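Local coordinates for protein abietadiene synthase, chloroplastic (Abies grandis, PDB 3S9V) that is a chloroplast member of the terpene synthase family, a large, multidomain and predominantly helical enzyme, at residues I320-R331 against M366-F377. Sequence-based numbering, arbitrary orientation.
Sequences IDDTAMGLRILR and MLNVNRCSHVSF
Ala-324 sets its CB 3.8 Å from Val-369 CA, where the axes of 320-331 and 366-373 approach to 8.4 Å and run at 27° to each other. Next to it, Ile-320 crosses Val-369 at about a right angle, with CG1 and CD1 both on CG2; a turn on, Leu-327 CD2 lies 3.6 Å from Cys-372 SG.

Outward from here the contact turns polar. Asn-368 ND2 donates a hydrogen bond to the syn lone pair of Asp-321 OD1, 2.7 Å between the two atoms, the carboxylate and amide nearly coplanar. Asp-321 belongs to an Asp-Ile-Asp-Asp run matching the DXDD signature of class II terpene cyclases. Asn-368 OD1 in turn accepts a longer bond from Arg-371 NH1. Arg-328 bends at chi3 (49°), bringing NH1 3.1 Å from Arg-371 NH2; Asp-278 OD1 forms salt bridges with both of these nitrogens and probably offsets the like charges.

At the far end, the Arg-331 guanidinium lies flat on Phe-377 in a cation-pi stack, CZ 3.8 Å from the ring centroid, while NH2 donates a hydrogen bond in the guanidinium plane to Val-375 O at 3.0 Å and forms a salt bridge with Glu-380.

Around this buried pair, helix 269-282 supplies Asp-278 and packs Trp-275 on Met-325, and helix 381-397 touches Met-366 and Val-369.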
loop_
_atom_site.group_PDB
_atom_site.type_symbol
_atom_site.label_atom_id
_atom_site.label_comp_id
_atom_site.label_asym_id
_atom_site.label_seq_id
_atom_site.Cartn_x
_atom_site.Cartn_y
_atom_site.Cartn_z
ATOM N N ILE A 320 14.919 5.067 -1.298
ATOM C CA ILE A 320 13.672 5.463 -0.671
ATOM C C ILE A 320 12.502 4.513 -0.938
ATOM O O ILE A 320 11.617 4.374 -0.098
ATOM C CB ILE A 320 13.281 6.893 -1.094
ATOM C CG1 ILE A 320 12.383 7.523 -0.028
ATOM C CG2 ILE A 320 12.573 6.868 -2.442
ATOM C CD1 ILE A 320 12.108 8.992 -0.263
ATOM N N ASP A 321 12.501 3.849 -2.091
ATOM C CA ASP A 321 11.404 2.943 -2.423
ATOM C C ASP A 321 11.381 1.727 -1.499
ATOM O O ASP A 321 10.364 1.455 -0.873
ATOM C CB ASP A 321 11.497 2.498 -3.892
ATOM C CG ASP A 321 10.135 2.126 -4.487
ATOM O OD1 ASP A 321 9.100 2.225 -3.775
ATOM O OD2 ASP A 321 10.102 1.740 -5.677
ATOM N N ASP A 322 12.496 0.999 -1.414
ATOM C CA ASP A 322 12.575 -0.174 -0.544
ATOM C C ASP A 322 12.449 0.228 0.927
ATOM O O ASP A 322 11.872 -0.505 1.733
ATOM C CB ASP A 322 13.906 -0.912 -0.716
ATOM C CG ASP A 322 13.998 -1.666 -2.024
ATOM O OD1 ASP A 322 14.558 -1.113 -2.992
ATOM O OD2 ASP A 322 13.503 -2.813 -2.086
ATOM N N THR A 323 13.009 1.382 1.275
ATOM C CA THR A 323 12.966 1.863 2.652
ATOM C C THR A 323 11.560 2.279 3.056
ATOM O O THR A 323 11.113 1.976 4.156
ATOM C CB THR A 323 13.915 3.055 2.864
ATOM O OG1 THR A 323 15.258 2.643 2.587
ATOM C CG2 THR A 323 13.827 3.549 4.301
ATOM N N ALA A 324 10.862 2.971 2.167
ATOM C CA ALA A 324 9.497 3.393 2.449
ATOM C C ALA A 324 8.572 2.173 2.532
ATOM O O ALA A 324 7.699 2.116 3.393
ATOM C CB ALA A 324 9.013 4.353 1.376
ATOM N N MET A 325 8.759 1.203 1.639
ATOM C CA MET A 325 7.932 -0.004 1.660
ATOM C C MET A 325 8.154 -0.713 2.990
ATOM O O MET A 325 7.207 -0.996 3.730
ATOM C CB MET A 325 8.317 -0.955 0.525
ATOM C CG MET A 325 7.527 -0.805 -0.762
ATOM S SD MET A 325 5.837 -1.446 -0.678
ATOM C CE MET A 325 4.992 0.045 -0.774
ATOM N N GLY A 326 9.421 -0.995 3.283
ATOM C CA GLY A 326 9.761 -1.675 4.515
ATOM C C GLY A 326 9.289 -0.944 5.753
ATOM O O GLY A 326 8.795 -1.573 6.688
ATOM N N LEU A 327 9.437 0.381 5.777
ATOM C CA LEU A 327 9.010 1.151 6.946
ATOM C C LEU A 327 7.513 0.987 7.216
ATOM O O LEU A 327 7.118 0.723 8.356
ATOM C CB LEU A 327 9.360 2.640 6.785
ATOM C CG LEU A 327 8.807 3.585 7.856
ATOM C CD1 LEU A 327 9.204 3.089 9.243
ATOM C CD2 LEU A 327 9.324 4.993 7.612
ATOM N N ARG A 328 6.682 1.115 6.182
ATOM C CA ARG A 328 5.235 0.966 6.382
ATOM C C ARG A 328 4.804 -0.443 6.774
ATOM O O ARG A 328 4.093 -0.631 7.771
ATOM C CB ARG A 328 4.449 1.388 5.136
ATOM C CG ARG A 328 2.919 1.314 5.314
ATOM C CD ARG A 328 2.198 1.805 4.064
ATOM N NE ARG A 328 2.763 1.146 2.899
ATOM C CZ ARG A 328 2.352 -0.019 2.416
ATOM N NH1 ARG A 328 2.961 -0.538 1.359
ATOM N NH2 ARG A 328 1.311 -0.642 2.959
ATOM N N ILE A 329 5.225 -1.432 5.993
ATOM C CA ILE A 329 4.850 -2.814 6.263
ATOM C C ILE A 329 5.409 -3.377 7.569
ATOM O O ILE A 329 4.703 -4.083 8.283
ATOM C CB ILE A 329 5.248 -3.728 5.100
ATOM C CG1 ILE A 329 4.468 -3.311 3.848
ATOM C CG2 ILE A 329 4.960 -5.188 5.456
ATOM C CD1 ILE A 329 4.811 -4.105 2.590
ATOM N N LEU A 330 6.667 -3.078 7.882
ATOM C CA LEU A 330 7.264 -3.554 9.129
ATOM C C LEU A 330 6.586 -2.864 10.310
ATOM O O LEU A 330 6.375 -3.469 11.367
ATOM C CB LEU A 330 8.775 -3.276 9.158
ATOM C CG LEU A 330 9.620 -4.139 8.208
ATOM C CD1 LEU A 330 11.067 -3.696 8.247
ATOM C CD2 LEU A 330 9.515 -5.606 8.620
ATOM N N ARG A 331 6.242 -1.593 10.127
ATOM C CA ARG A 331 5.573 -0.857 11.180
ATOM C C ARG A 331 4.191 -1.437 11.433
ATOM O O ARG A 331 3.822 -1.703 12.581
ATOM C CB ARG A 331 5.442 0.621 10.821
ATOM C CG ARG A 331 4.382 1.345 11.650
ATOM C CD ARG A 331 4.546 2.847 11.569
ATOM N NE ARG A 331 5.712 3.277 12.325
ATOM C CZ ARG A 331 6.086 4.542 12.463
ATOM N NH1 ARG A 331 7.161 4.836 13.177
ATOM N NH2 ARG A 331 5.391 5.508 11.877
ATOM N N MET A 366 7.624 7.792 -5.429
ATOM C CA MET A 366 6.981 8.835 -4.630
ATOM C C MET A 366 5.660 8.278 -4.125
ATOM O O MET A 366 5.210 8.632 -3.038
ATOM C CB MET A 366 6.734 10.128 -5.434
ATOM C CG MET A 366 7.984 10.982 -5.712
ATOM S SD MET A 366 8.927 11.523 -4.245
ATOM C CE MET A 366 10.033 10.148 -4.046
ATOM N N LEU A 367 5.048 7.391 -4.910
ATOM C CA LEU A 367 3.785 6.796 -4.499
ATOM C C LEU A 367 3.949 5.922 -3.254
ATOM O O LEU A 367 3.171 6.039 -2.306
ATOM C CB LEU A 367 3.169 5.961 -5.625
ATOM C CG LEU A 367 1.944 5.155 -5.168
ATOM C CD1 LEU A 367 0.911 6.094 -4.565
ATOM C CD2 LEU A 367 1.346 4.386 -6.338
ATOM N N ASN A 368 4.946 5.043 -3.250
ATOM C CA ASN A 368 5.144 4.194 -2.078
ATOM C C ASN A 368 5.547 5.025 -0.863
ATOM O O ASN A 368 5.226 4.675 0.278
ATOM C CB ASN A 368 6.179 3.104 -2.369
ATOM C CG ASN A 368 5.659 2.070 -3.355
ATOM O OD1 ASN A 368 4.519 1.615 -3.240
ATOM N ND2 ASN A 368 6.488 1.692 -4.325
ATOM N N VAL A 369 6.234 6.136 -1.113
ATOM C CA VAL A 369 6.640 7.028 -0.041
ATOM C C VAL A 369 5.382 7.704 0.504
ATOM O O VAL A 369 5.251 7.904 1.709
ATOM C CB VAL A 369 7.635 8.117 -0.546
ATOM C CG1 VAL A 369 7.830 9.189 0.518
ATOM C CG2 VAL A 369 8.976 7.486 -0.888
ATOM N N ASN A 370 4.450 8.048 -0.381
ATOM C CA ASN A 370 3.207 8.703 0.040
ATOM C C ASN A 370 2.351 7.785 0.914
ATOM O O ASN A 370 1.814 8.211 1.938
ATOM C CB ASN A 370 2.398 9.175 -1.180
ATOM C CG ASN A 370 1.054 9.782 -0.792
ATOM O OD1 ASN A 370 0.070 9.073 -0.600
ATOM N ND2 ASN A 370 1.018 11.101 -0.661
ATOM N N ARG A 371 2.223 6.529 0.508
ATOM C CA ARG A 371 1.455 5.559 1.283
ATOM C C ARG A 371 2.069 5.449 2.680
ATOM O O ARG A 371 1.359 5.423 3.685
ATOM C CB ARG A 371 1.475 4.188 0.594
ATOM C CG ARG A 371 0.739 4.153 -0.742
ATOM C CD ARG A 371 1.049 2.874 -1.500
ATOM N NE ARG A 371 0.480 1.708 -0.837
ATOM C CZ ARG A 371 0.945 0.471 -0.956
ATOM N NH1 ARG A 371 2.003 0.215 -1.718
ATOM N NH2 ARG A 371 0.351 -0.514 -0.299
ATOM N N CYS A 372 3.394 5.402 2.728
ATOM C CA CYS A 372 4.118 5.300 3.986
ATOM C C CYS A 372 3.930 6.525 4.896
ATOM O O CYS A 372 3.722 6.386 6.100
ATOM C CB CYS A 372 5.614 5.080 3.698
ATOM S SG CYS A 372 6.709 5.160 5.147
ATOM N N SER A 373 3.978 7.721 4.322
ATOM C CA SER A 373 3.856 8.951 5.114
ATOM C C SER A 373 2.563 9.116 5.901
ATOM O O SER A 373 2.512 9.901 6.852
ATOM C CB SER A 373 4.041 10.182 4.221
ATOM O OG SER A 373 2.926 10.354 3.357
ATOM N N HIS A 374 1.517 8.396 5.509
ATOM C CA HIS A 374 0.242 8.507 6.209
ATOM C C HIS A 374 0.184 7.685 7.493
ATOM O O HIS A 374 -0.611 7.981 8.380
ATOM C CB HIS A 374 -0.913 8.098 5.289
ATOM C CG HIS A 374 -1.259 9.130 4.260
ATOM N ND1 HIS A 374 -2.035 10.233 4.547
ATOM C CD2 HIS A 374 -0.888 9.257 2.963
ATOM C CE1 HIS A 374 -2.124 10.998 3.473
ATOM N NE2 HIS A 374 -1.436 10.429 2.499
ATOM N N VAL A 375 1.021 6.656 7.598
ATOM C CA VAL A 375 1.009 5.812 8.789
ATOM C C VAL A 375 2.037 6.353 9.769
ATOM O O VAL A 375 3.021 5.695 10.103
ATOM C CB VAL A 375 1.320 4.340 8.426
ATOM C CG1 VAL A 375 1.029 3.443 9.606
ATOM C CG2 VAL A 375 0.478 3.913 7.229
ATOM N N SER A 376 1.777 7.568 10.236
ATOM C CA SER A 376 2.669 8.254 11.141
ATOM C C SER A 376 2.158 8.353 12.567
ATOM O O SER A 376 0.956 8.223 12.833
ATOM C CB SER A 376 2.912 9.664 10.623
ATOM O OG SER A 376 1.673 10.354 10.551
ATOM N N PHE A 377 3.102 8.615 13.469
ATOM C CA PHE A 377 2.829 8.773 14.883
ATOM C C PHE A 377 3.028 10.239 15.225
ATOM O O PHE A 377 3.674 10.976 14.480
ATOM C CB PHE A 377 3.794 7.923 15.713
ATOM C CG PHE A 377 3.692 6.456 15.444
ATOM C CD1 PHE A 377 2.550 5.920 14.859
ATOM C CD2 PHE A 377 4.728 5.599 15.803
ATOM C CE1 PHE A 377 2.440 4.550 14.632
ATOM C CE2 PHE A 377 4.626 4.229 15.583
ATOM C CZ PHE A 377 3.476 3.705 14.994
#